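Local coordinates for glucose-binding protein (Thermus thermophilus HB27, PDB 2B3F) that binds glucose and galactose and probably serves as the sugar-capturing component of a binding-protein-dependent transport system, at residues R80-S85 with F280-G285; A159-G164 with G209-C214; V351-F356 with V387-L392; L181-W186 with S339-G344. All blocks are in the same frame, centred on the assembly; numbering follows the deposited sequence.

Interaction 1. Residues R80-S85 with F280-G285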
loop_
_atom_site.group_PDB
_atom_site.type_symbol
_atom_site.label_atom_id
_atom_site.label_comp_id
_atom_site.label_asym_id
_atom_site.label_seq_id
_atom_site.Cartn_x
_atom_site.Cartn_y
_atom_site.Cartn_z
ATOM N N ARG A 80 -2.077 14.640 18.705
ATOM C CA ARG A 80 -3.346 15.050 18.082
ATOM C C ARG A 80 -4.385 13.938 17.962
ATOM O O ARG A 80 -5.490 14.188 17.479
ATOM C CB ARG A 80 -3.077 15.644 16.687
ATOM C CG ARG A 80 -2.307 16.937 16.710
ATOM C CD ARG A 80 -3.038 18.108 17.421
ATOM N NE ARG A 80 -2.312 19.376 17.214
ATOM C CZ ARG A 80 -2.595 20.262 16.256
ATOM N NH1 ARG A 80 -3.588 20.048 15.407
ATOM N NH2 ARG A 80 -1.878 21.376 16.127
ATOM N N MET A 81 -4.039 12.736 18.414
ATOM C CA MET A 81 -4.918 11.584 18.333
ATOM C C MET A 81 -5.280 11.080 19.734
ATOM O O MET A 81 -4.466 11.185 20.663
ATOM C CB MET A 81 -4.229 10.427 17.598
ATOM C CG MET A 81 -3.729 10.735 16.182
ATOM S SD MET A 81 -5.032 11.342 15.121
ATOM C CE MET A 81 -5.848 9.832 14.672
ATOM N N GLU A 82 -6.478 10.505 19.854
ATOM C CA GLU A 82 -6.896 9.857 21.100
ATOM C C GLU A 82 -6.369 8.425 21.194
ATOM O O GLU A 82 -6.310 7.683 20.212
ATOM C CB GLU A 82 -8.422 9.823 21.220
ATOM C CG GLU A 82 -9.058 11.159 21.440
ATOM C CD GLU A 82 -10.460 11.054 22.018
ATOM O OE1 GLU A 82 -10.722 10.068 22.754
ATOM O OE2 GLU A 82 -11.279 11.958 21.725
ATOM N N ASP A 83 -6.005 8.038 22.411
ATOM C CA ASP A 83 -5.609 6.679 22.733
ATOM C C ASP A 83 -6.846 5.798 22.709
ATOM O O ASP A 83 -7.852 6.117 23.355
ATOM C CB ASP A 83 -4.968 6.686 24.131
ATOM C CG ASP A 83 -4.426 5.346 24.562
ATOM O OD1 ASP A 83 -4.530 4.338 23.848
ATOM O OD2 ASP A 83 -3.867 5.307 25.689
ATOM N N LEU A 84 -6.776 4.705 21.951
ATOM C CA LEU A 84 -7.893 3.798 21.733
ATOM C C LEU A 84 -7.816 2.513 22.574
ATOM O O LEU A 84 -8.590 1.594 22.350
ATOM C CB LEU A 84 -7.971 3.405 20.249
ATOM C CG LEU A 84 -8.028 4.569 19.251
ATOM C CD1 LEU A 84 -8.082 4.024 17.820
ATOM C CD2 LEU A 84 -9.240 5.442 19.516
ATOM N N SER A 85 -6.887 2.459 23.528
ATOM C CA SER A 85 -6.690 1.258 24.356
ATOM C C SER A 85 -7.995 0.732 24.980
ATOM O O SER A 85 -8.280 -0.469 24.910
ATOM C CB SER A 85 -5.641 1.533 25.442
ATOM O OG SER A 85 -4.374 1.855 24.860
ATOM N N PHE A 280 -8.090 3.517 10.693
ATOM C CA PHE A 280 -8.768 4.744 11.077
ATOM C C PHE A 280 -8.578 4.965 12.570
ATOM O O PHE A 280 -8.674 4.009 13.334
ATOM C CB PHE A 280 -10.261 4.660 10.778
ATOM C CG PHE A 280 -10.585 4.746 9.307
ATOM C CD1 PHE A 280 -10.795 5.981 8.697
ATOM C CD2 PHE A 280 -10.685 3.595 8.548
ATOM C CE1 PHE A 280 -11.090 6.058 7.326
ATOM C CE2 PHE A 280 -10.986 3.660 7.186
ATOM C CZ PHE A 280 -11.178 4.917 6.581
ATOM N N GLY A 281 -8.358 6.217 12.955
ATOM C CA GLY A 281 -8.295 6.584 14.360
ATOM C C GLY A 281 -9.292 7.644 14.748
ATOM O O GLY A 281 -10.251 7.927 14.024
ATOM N N LEU A 282 -9.031 8.253 15.897
ATOM C CA LEU A 282 -9.923 9.230 16.484
ATOM C C LEU A 282 -9.142 10.496 16.809
ATOM O O LEU A 282 -8.491 10.580 17.848
ATOM C CB LEU A 282 -10.572 8.648 17.743
ATOM C CG LEU A 282 -11.634 9.534 18.415
ATOM C CD1 LEU A 282 -12.802 9.760 17.477
ATOM C CD2 LEU A 282 -12.131 8.883 19.689
ATOM N N PRO A 283 -9.181 11.492 15.910
ATOM C CA PRO A 283 -8.508 12.759 16.196
ATOM C C PRO A 283 -9.101 13.453 17.412
ATOM O O PRO A 283 -10.322 13.487 17.554
ATOM C CB PRO A 283 -8.783 13.604 14.936
ATOM C CG PRO A 283 -9.203 12.636 13.894
ATOM C CD PRO A 283 -9.828 11.483 14.587
ATOM N N LYS A 284 -8.245 14.025 18.254
ATOM C CA LYS A 284 -8.708 14.963 19.283
ATOM C C LYS A 284 -9.421 16.144 18.624
ATOM O O LYS A 284 -9.006 16.639 17.567
ATOM C CB LYS A 284 -7.540 15.480 20.119
ATOM C CG LYS A 284 -6.798 14.417 20.876
ATOM C CD LYS A 284 -5.745 15.050 21.767
ATOM C CE LYS A 284 -4.836 14.031 22.356
ATOM N NZ LYS A 284 -3.904 14.683 23.310
ATOM N N GLY A 285 -10.507 16.592 19.248
ATOM C CA GLY A 285 -11.240 17.729 18.740
ATOM C C GLY A 285 -12.241 17.381 17.656
ATOM O O GLY A 285 -12.905 18.273 17.123
HETATM O O HOH W 1 -6.786 16.269 16.250
HETATM O O HOH W 2 -2.752 11.805 22.908
HETATM O O HOH W 3 -6.705 7.552 17.440
HETATM O O HOH W 4 -12.132 13.235 19.538
HETATM O O HOH W 5 -10.934 14.874 22.045
#
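Three partners grip Glu82 OE2: Arg289 NE through a salt bridge, and two waters. One water, 2.7 Å from Glu82 OE2, also donates to Pro283 O; the other takes a weak bond from Gly285 N. The extended Glu82 chain runs alongside Leu282, pointing the same way, so that Glu82 CD rests 3.6 Å from Leu282 CD2. An alanine here would remove the carboxylate and would probably cost Arg289 this ion pair, sever both water links and uncover part of Leu282. Leu84 meets the same leucine near its base, the side chains crossing obliquely with Leu84 CD2 3.9 Å from Leu282 CB. Met81, bent at chi2 and chi3, curls its methyl CE to 3.8 Å from Leu282 N; a beta carbon on Gly281 would collide with that methyl. Two backbone bonds frame these side chains. Glu82 N donates to Leu282 O at 2.8 Å (170°), almost along the C=O axis, whereas Lys284 N reaches Arg80 O, 2.9 Å away, from above the carbonyl plane. They flank Met81 and Pro283, a non-hydrogen-bonded antiparallel pair whose single beta bridge ties the loop leading into helix 85-91 to the loop leaving strand 272-280 in an alpha/beta lobe of the protein.

Interaction 2. Residues A159-G164 with G209-C214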
loop_
_atom_site.group_PDB
_atom_site.type_symbol
_atom_site.label_atom_id
_atom_site.label_comp_id
_atom_site.label_asym_id
_atom_site.label_seq_id
_atom_site.Cartn_x
_atom_site.Cartn_y
_atom_site.Cartn_z
ATOM N N ALA A 159 7.248 -1.860 -24.619
ATOM C CA ALA A 159 7.324 -1.516 -23.199
ATOM C C ALA A 159 6.631 -2.636 -22.445
ATOM O O ALA A 159 5.442 -2.519 -22.119
ATOM C CB ALA A 159 6.655 -0.192 -22.938
ATOM N N PRO A 160 7.351 -3.748 -22.230
ATOM C CA PRO A 160 6.754 -4.893 -21.534
ATOM C C PRO A 160 6.340 -4.629 -20.079
ATOM O O PRO A 160 5.495 -5.362 -19.554
ATOM C CB PRO A 160 7.868 -5.952 -21.563
ATOM C CG PRO A 160 8.811 -5.509 -22.624
ATOM C CD PRO A 160 8.736 -4.029 -22.651
ATOM N N LEU A 161 6.936 -3.623 -19.447
ATOM C CA LEU A 161 6.555 -3.240 -18.073
ATOM C C LEU A 161 5.664 -2.009 -18.089
ATOM O O LEU A 161 6.027 -0.979 -18.660
ATOM C CB LEU A 161 7.795 -2.992 -17.216
ATOM C CG LEU A 161 7.510 -2.556 -15.765
ATOM C CD1 LEU A 161 6.772 -3.653 -15.029
ATOM C CD2 LEU A 161 8.793 -2.197 -15.055
ATOM N N ALA A 162 4.486 -2.129 -17.473
ATOM C CA ALA A 162 3.583 -1.009 -17.262
ATOM C C ALA A 162 4.024 -0.273 -16.006
ATOM O O ALA A 162 4.390 -0.910 -15.007
ATOM C CB ALA A 162 2.137 -1.489 -17.115
ATOM N N LEU A 163 4.012 1.049 -16.072
ATOM C CA LEU A 163 4.416 1.903 -14.964
ATOM C C LEU A 163 3.681 3.245 -15.051
ATOM O O LEU A 163 3.320 3.682 -16.153
ATOM C CB LEU A 163 5.928 2.082 -15.008
ATOM C CG LEU A 163 6.649 2.769 -13.861
ATOM C CD1 LEU A 163 6.422 2.033 -12.564
ATOM C CD2 LEU A 163 8.114 2.831 -14.209
ATOM N N GLY A 164 3.424 3.873 -13.901
ATOM C CA GLY A 164 2.746 5.160 -13.833
ATOM C C GLY A 164 3.564 6.250 -13.144
ATOM O O GLY A 164 4.811 6.245 -13.145
ATOM N N GLY A 209 17.200 0.462 -12.235
ATOM C CA GLY A 209 17.417 1.166 -13.518
ATOM C C GLY A 209 17.258 0.285 -14.749
ATOM O O GLY A 209 16.710 0.711 -15.772
ATOM N N ARG A 210 17.727 -0.951 -14.660
ATOM C CA ARG A 210 17.554 -1.888 -15.761
ATOM C C ARG A 210 16.078 -2.183 -15.966
ATOM O O ARG A 210 15.584 -2.225 -17.091
ATOM C CB ARG A 210 18.307 -3.181 -15.502
ATOM C CG ARG A 210 19.806 -3.021 -15.438
ATOM C CD ARG A 210 20.414 -4.392 -15.245
ATOM N NE ARG A 210 21.868 -4.422 -15.340
ATOM C CZ ARG A 210 22.544 -4.555 -16.482
ATOM N NH1 ARG A 210 21.922 -4.677 -17.658
ATOM N NH2 ARG A 210 23.863 -4.580 -16.444
ATOM N N VAL A 211 15.362 -2.392 -14.855
ATOM C CA VAL A 211 13.944 -2.686 -14.909
ATOM C C VAL A 211 13.184 -1.488 -15.513
ATOM O O VAL A 211 12.273 -1.647 -16.321
ATOM C CB VAL A 211 13.424 -3.050 -13.491
ATOM C CG1 VAL A 211 11.907 -3.164 -13.471
ATOM C CG2 VAL A 211 14.092 -4.339 -13.003
ATOM N N LEU A 212 13.588 -0.287 -15.130
ATOM C CA LEU A 212 12.968 0.950 -15.628
ATOM C C LEU A 212 13.063 1.042 -17.164
ATOM O O LEU A 212 12.170 1.579 -17.829
ATOM C CB LEU A 212 13.686 2.152 -14.998
ATOM C CG LEU A 212 12.938 3.348 -14.449
ATOM C CD1 LEU A 212 11.715 2.954 -13.615
ATOM C CD2 LEU A 212 13.918 4.216 -13.661
ATOM N N ASP A 213 14.159 0.516 -17.715
ATOM C CA ASP A 213 14.339 0.520 -19.179
ATOM C C ASP A 213 13.362 -0.402 -19.913
ATOM O O ASP A 213 13.336 -0.384 -21.144
ATOM C CB ASP A 213 15.789 0.177 -19.575
ATOM C CG ASP A 213 16.742 1.346 -19.412
ATOM O OD1 ASP A 213 16.281 2.495 -19.210
ATOM O OD2 ASP A 213 17.983 1.117 -19.493
ATOM N N CYS A 214 12.551 -1.180 -19.185
ATOM C CA CYS A 214 11.481 -1.994 -19.782
ATOM C C CYS A 214 10.100 -1.334 -19.766
ATOM O O CYS A 214 9.120 -1.919 -20.258
ATOM C CB CYS A 214 11.387 -3.328 -19.053
ATOM S SG CYS A 214 12.952 -4.235 -18.987
#
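Leu161 and Val211 form the apolar centre, crossing obliquely with Leu161 CD2 3.6 Å from Val211 CG1. The Leu161 bond to CB points toward the other segment, and with CG anti to the backbone N (chi1 179°) CD2 comes up to Val211. Beside this pair two more leucines cross obliquely, Leu163 CD2 standing 3.7 Å from Leu212 CD1. Leu212 starts away from the strand and turns its CD1 back with chi1 at -136°, well off a staggered position, which may cost some strain. Strand 161-162 is an outermost strand of a four-stranded mixed sheet and runs parallel to strand 238-240; the C-terminal part of helix 199-212, in the helical crossover between those two strands, is packed against it. Leu172 of helix 166-190 touches both Leu161 and Leu163. Farther out, Leu161 CB sits 4.0 Å from Cys214 CB, and Cys214 also touches Cys149 of helix 142-154. The polar edge is the carbonyl of Cys214. Leu161 N donates to Cys214 O at 2.9 Å (162°), arriving from above the carbonyl plane. Pro160 has no N-H to offer, but its ring carbon CD presses close, 3.2 Å from Cys214 O, and Ala159 CA adds a longer CA-H...O contact at 3.5 Å.

Interaction 3. Residues V351-F356 with V387-L392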
loop_
_atom_site.group_PDB
_atom_site.type_symbol
_atom_site.label_atom_id
_atom_site.label_comp_id
_atom_site.label_asym_id
_atom_site.label_seq_id
_atom_site.Cartn_x
_atom_site.Cartn_y
_atom_site.Cartn_z
ATOM N N VAL A 351 7.114 1.351 7.461
ATOM C CA VAL A 351 8.498 1.270 7.980
ATOM C C VAL A 351 9.227 2.592 8.219
ATOM O O VAL A 351 10.200 2.630 8.998
ATOM C CB VAL A 351 9.378 0.352 7.101
ATOM C CG1 VAL A 351 8.831 -1.066 7.095
ATOM C CG2 VAL A 351 9.472 0.862 5.680
ATOM N N ALA A 352 8.770 3.670 7.574
ATOM C CA ALA A 352 9.437 4.964 7.671
ATOM C C ALA A 352 8.448 6.078 7.940
ATOM O O ALA A 352 7.331 6.074 7.430
ATOM C CB ALA A 352 10.186 5.270 6.372
ATOM N N PRO A 353 8.886 7.094 8.691
ATOM C CA PRO A 353 7.998 8.217 8.937
ATOM C C PRO A 353 7.743 9.046 7.692
ATOM O O PRO A 353 8.521 8.975 6.744
ATOM C CB PRO A 353 8.758 9.036 9.972
ATOM C CG PRO A 353 10.169 8.717 9.730
ATOM C CD PRO A 353 10.207 7.282 9.301
ATOM N N GLU A 354 6.667 9.825 7.710
ATOM C CA GLU A 354 6.331 10.704 6.585
ATOM C C GLU A 354 7.459 11.677 6.207
ATOM O O GLU A 354 7.598 12.039 5.037
ATOM C CB GLU A 354 5.027 11.460 6.872
ATOM C CG GLU A 354 3.799 10.519 6.852
ATOM C CD GLU A 354 2.450 11.235 6.790
ATOM O OE1 GLU A 354 2.289 12.249 7.511
ATOM O OE2 GLU A 354 1.551 10.768 6.014
ATOM N N SER A 355 8.259 12.083 7.189
ATOM C CA SER A 355 9.413 12.966 6.953
ATOM C C SER A 355 10.336 12.378 5.885
ATOM O O SER A 355 10.822 13.090 5.003
ATOM C CB SER A 355 10.188 13.166 8.253
ATOM O OG SER A 355 10.668 11.950 8.779
ATOM N N PHE A 356 10.548 11.064 5.958
ATOM C CA PHE A 356 11.345 10.366 4.966
ATOM C C PHE A 356 10.512 10.036 3.716
ATOM O O PHE A 356 10.951 10.287 2.591
ATOM C CB PHE A 356 11.915 9.078 5.563
ATOM C CG PHE A 356 12.820 8.345 4.629
ATOM C CD1 PHE A 356 14.184 8.580 4.624
ATOM C CD2 PHE A 356 12.300 7.447 3.714
ATOM C CE1 PHE A 356 15.009 7.900 3.753
ATOM C CE2 PHE A 356 13.127 6.783 2.824
ATOM C CZ PHE A 356 14.486 7.033 2.837
ATOM N N VAL A 387 16.491 13.474 8.793
ATOM C CA VAL A 387 15.278 13.216 9.575
ATOM C C VAL A 387 15.549 12.335 10.784
ATOM O O VAL A 387 14.649 12.109 11.615
ATOM C CB VAL A 387 14.133 12.623 8.724
ATOM C CG1 VAL A 387 13.871 13.506 7.521
ATOM C CG2 VAL A 387 14.429 11.160 8.321
ATOM N N GLY A 388 16.779 11.850 10.905
ATOM C CA GLY A 388 17.146 10.990 12.031
ATOM C C GLY A 388 16.474 9.632 11.961
ATOM O O GLY A 388 15.974 9.121 12.968
ATOM N N LEU A 389 16.478 9.048 10.766
ATOM C CA LEU A 389 15.783 7.783 10.501
ATOM C C LEU A 389 16.232 6.740 11.511
ATOM O O LEU A 389 17.430 6.550 11.708
ATOM C CB LEU A 389 16.064 7.306 9.074
ATOM C CG LEU A 389 15.261 6.111 8.568
ATOM C CD1 LEU A 389 13.798 6.511 8.380
ATOM C CD2 LEU A 389 15.829 5.574 7.284
ATOM N N GLY A 390 15.262 6.110 12.174
ATOM C CA GLY A 390 15.528 5.133 13.241
ATOM C C GLY A 390 15.290 5.662 14.653
ATOM O O GLY A 390 15.269 4.884 15.614
ATOM N N ARG A 391 15.101 6.972 14.808
ATOM C CA ARG A 391 14.940 7.562 16.144
ATOM C C ARG A 391 13.577 7.285 16.810
ATOM O O ARG A 391 13.500 7.167 18.039
ATOM C CB ARG A 391 15.237 9.071 16.115
ATOM C CG ARG A 391 14.194 9.936 15.416
ATOM C CD ARG A 391 14.666 11.384 15.365
ATOM N NE ARG A 391 13.706 12.283 14.725
ATOM C CZ ARG A 391 12.601 12.762 15.307
ATOM N NH1 ARG A 391 12.284 12.435 16.559
ATOM N NH2 ARG A 391 11.800 13.576 14.629
ATOM N N LEU A 392 12.507 7.198 16.028
ATOM C CA LEU A 392 11.194 6.865 16.587
ATOM C C LEU A 392 11.126 5.369 16.900
ATOM O O LEU A 392 10.233 4.929 17.637
ATOM C CB LEU A 392 10.048 7.251 15.629
ATOM C CG LEU A 392 9.983 8.705 15.144
ATOM C CD1 LEU A 392 8.945 8.872 14.021
ATOM C CD2 LEU A 392 9.691 9.657 16.292
#
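Leu389 is the principal bump, and the hollow that takes it is lined by Ala352, Pro353 and Phe356. Its CG lies anti to the backbone N (chi1 -172°), which brings the CD1 methyl into the hollow. The leucine side chain crosses the proline ring obliquely, with Leu389 CD1 3.8 Å from Pro353 CD, while Ala352 CB and Phe356 CB close in more loosely, each 4.3 Å from Leu389 CD1. Trp190 of helix 166-190 borders the same hollow: it touches both Ala352 and Leu389 and meets the Phe356 ring edge-to-face. The leucine holds the first central position of a type II beta turn from Gly388 to Arg391, with Gly390 in the second at positive phi (104°). The turn follows the end of helix 373-387, and Pro353 holds the N-cap position of helix 354-370, so the contact closes the open end of an antiparallel helical hairpin. Two bonds inside the 387-392 segment hold its shape: Arg391 N donates to Gly388 O at 3.0 Å, and Arg391 NE, at 3.3 Å, reaches Val387 O, which lies in the guanidinium plane. One residue before the turn, Val387 forms a second bump against the first turn of helix 354-370. Ser355 OG stands between its own backbone N and carbonyl carbon (chi1 60°), 3.5 Å from Val387 CB, an apolar contact for the oxygen; Val387 CG2 meets Phe356 CB more loosely. At another ring carbon of the proline, Leu392, the last modelled residue, lays its CD1 4.1 Å from Pro353 CB.

Interaction 4. Residues L181-W186 with S339-G344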
loop_
_atom_site.group_PDB
_atom_site.type_symbol
_atom_site.label_atom_id
_atom_site.label_comp_id
_atom_site.label_asym_id
_atom_site.label_seq_id
_atom_site.Cartn_x
_atom_site.Cartn_y
_atom_site.Cartn_z
ATOM N N LEU A 181 17.989 -7.077 -1.493
ATOM C CA LEU A 181 18.494 -7.096 -0.128
ATOM C C LEU A 181 18.096 -8.318 0.664
ATOM O O LEU A 181 18.808 -8.716 1.585
ATOM C CB LEU A 181 18.013 -5.851 0.624
ATOM C CG LEU A 181 18.557 -4.516 0.117
ATOM C CD1 LEU A 181 17.871 -3.374 0.843
ATOM C CD2 LEU A 181 20.081 -4.460 0.310
ATOM N N GLY A 182 16.946 -8.886 0.322
ATOM C CA GLY A 182 16.269 -9.860 1.180
ATOM C C GLY A 182 15.583 -9.177 2.357
ATOM O O GLY A 182 15.850 -8.000 2.656
ATOM N N PRO A 183 14.706 -9.910 3.067
ATOM C CA PRO A 183 13.904 -9.284 4.117
ATOM C C PRO A 183 14.688 -8.705 5.300
ATOM O O PRO A 183 14.312 -7.661 5.858
ATOM C CB PRO A 183 12.962 -10.414 4.566
ATOM C CG PRO A 183 13.594 -11.667 4.091
ATOM C CD PRO A 183 14.389 -11.336 2.883
ATOM N N ASP A 184 15.779 -9.358 5.689
ATOM C CA ASP A 184 16.522 -8.892 6.850
ATOM C C ASP A 184 17.203 -7.563 6.581
ATOM O O ASP A 184 17.097 -6.647 7.390
ATOM C CB ASP A 184 17.551 -9.937 7.282
ATOM C CG ASP A 184 16.909 -11.150 7.948
ATOM O OD1 ASP A 184 15.890 -11.001 8.651
ATOM O OD2 ASP A 184 17.456 -12.259 7.769
ATOM N N ASP A 185 17.911 -7.457 5.458
ATOM C CA ASP A 185 18.597 -6.201 5.129
ATOM C C ASP A 185 17.611 -5.108 4.700
ATOM O O ASP A 185 17.869 -3.935 4.962
ATOM C CB ASP A 185 19.699 -6.392 4.083
ATOM C CG ASP A 185 21.059 -6.673 4.705
ATOM O OD1 ASP A 185 21.246 -6.466 5.922
ATOM O OD2 ASP A 185 21.945 -7.101 3.949
ATOM N N TRP A 186 16.489 -5.489 4.086
ATOM C CA TRP A 186 15.362 -4.536 3.925
ATOM C C TRP A 186 15.008 -3.917 5.279
ATOM O O TRP A 186 14.979 -2.694 5.435
ATOM C CB TRP A 186 14.143 -5.187 3.256
ATOM C CG TRP A 186 12.914 -4.328 3.295
ATOM C CD1 TRP A 186 11.843 -4.461 4.130
ATOM C CD2 TRP A 186 12.633 -3.198 2.461
ATOM N NE1 TRP A 186 10.927 -3.469 3.887
ATOM C CE2 TRP A 186 11.379 -2.684 2.858
ATOM C CE3 TRP A 186 13.334 -2.560 1.432
ATOM C CZ2 TRP A 186 10.797 -1.560 2.253
ATOM C CZ3 TRP A 186 12.757 -1.442 0.821
ATOM C CH2 TRP A 186 11.493 -0.960 1.231
ATOM N N SER A 339 1.497 -17.757 5.921
ATOM C CA SER A 339 2.672 -18.621 5.732
ATOM C C SER A 339 3.994 -17.889 5.494
ATOM O O SER A 339 5.075 -18.425 5.763
ATOM C CB SER A 339 2.424 -19.547 4.551
ATOM O OG SER A 339 2.456 -18.824 3.330
ATOM N N ASN A 340 3.929 -16.676 4.951
ATOM C CA ASN A 340 5.139 -16.005 4.505
ATOM C C ASN A 340 5.854 -15.236 5.608
ATOM O O ASN A 340 5.287 -14.931 6.660
ATOM C CB ASN A 340 4.787 -14.987 3.403
ATOM C CG ASN A 340 4.429 -15.624 2.069
ATOM O OD1 ASN A 340 4.015 -16.791 1.980
ATOM N ND2 ASN A 340 4.568 -14.841 1.010
ATOM N N ARG A 341 7.113 -14.898 5.350
ATOM C CA ARG A 341 7.825 -13.914 6.130
ATOM C C ARG A 341 7.217 -12.550 5.814
ATOM O O ARG A 341 7.036 -12.230 4.639
ATOM C CB ARG A 341 9.296 -13.916 5.714
ATOM C CG ARG A 341 10.127 -12.772 6.222
ATOM C CD ARG A 341 10.492 -12.921 7.674
ATOM N NE ARG A 341 11.260 -11.778 8.171
ATOM C CZ ARG A 341 12.591 -11.640 8.107
ATOM N NH1 ARG A 341 13.371 -12.571 7.574
ATOM N NH2 ARG A 341 13.150 -10.533 8.603
ATOM N N ILE A 342 6.916 -11.774 6.850
ATOM C CA ILE A 342 6.267 -10.469 6.692
ATOM C C ILE A 342 7.289 -9.352 6.865
ATOM O O ILE A 342 8.072 -9.338 7.820
ATOM C CB ILE A 342 5.124 -10.264 7.725
ATOM C CG1 ILE A 342 4.133 -11.430 7.705
ATOM C CG2 ILE A 342 4.403 -8.945 7.486
ATOM C CD1 ILE A 342 3.600 -11.761 6.375
ATOM N N VAL A 343 7.291 -8.408 5.920
ATOM C CA VAL A 343 8.003 -7.136 6.107
ATOM C C VAL A 343 7.038 -6.016 5.738
ATOM O O VAL A 343 5.950 -6.285 5.211
ATOM C CB VAL A 343 9.286 -7.022 5.221
ATOM C CG1 VAL A 343 10.265 -8.185 5.503
ATOM C CG2 VAL A 343 8.926 -6.986 3.742
ATOM N N GLY A 344 7.449 -4.782 6.013
ATOM C CA GLY A 344 6.575 -3.626 5.805
ATOM C C GLY A 344 6.955 -2.832 4.566
ATOM O O GLY A 344 8.126 -2.779 4.169
#
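Arg341 opens strand 341-344 with a side chain bent at chi2 (76°), which brings its guanidinium beside the kinked turn in the 181-186 part of helix 166-190. Both terminal nitrogens converge on one oxygen: NH2 of Arg341 meets Asp184 OD1 at 2.8 Å in a salt bridge, while NH1 adds a weak bond to it. The aspartate lies at the guanidinium's edge, but the two planes are turned 45° apart, and NH2 approaches OD1 from above the carboxylate plane. One face of the guanidinium is occupied as well, because Pro183 CB sits over its centre, 3.7 Å above the plane. Ile342 points away from the helix onto Phe273 and Met275. Val343 faces it again and wedges between two side chains, with Val343 CG1 3.6 Å from Pro183 CB and Val343 CB 3.8 Å from Trp186 CD1. At Gly344 the carbonyl oxygen accepts from Trp186 NE1 at 2.9 Å (143°). The indole N-H lies in the carbonyl plane, and the oxygen near the ring plane, so this bond helps to set the ring's rotation. A leucine in place of Trp186 would lack the N-H bound to Gly344 O and would probably loosen the join of helix and strand end and leave Val343 less well covered. Trp186 also packs edge-to-face on Trp190, one turn on, and touches Met274. The result is alpha/beta packing: strand 341-344 runs parallel to strand 272-280 at the margin of the larger sheet, and the 181-186 part of helix 166-190 crosses its Arg341 and Val343 side, axes 9.2 Å apart.

From the N terminus, residues 80-85 open the longest loop, which interaction 1 closes at 280-285, joining two loops of one lobe. Interaction 2 nests wholly inside it, linking an edge strand to a helix end; its centre lies 41 Å from that of interaction 1, across the chain's centre. Residues 181-186 start within the loop of interaction 2 but find their partner only at 339-344, so interaction 4 crosses both earlier contacts and ties helix 166-190 to the larger sheet. Interaction 3 follows in series, closing the C-terminal helical hairpin. It also touches interaction 4, where Val351 CG1 packs 3.5 Å from Gly344 O.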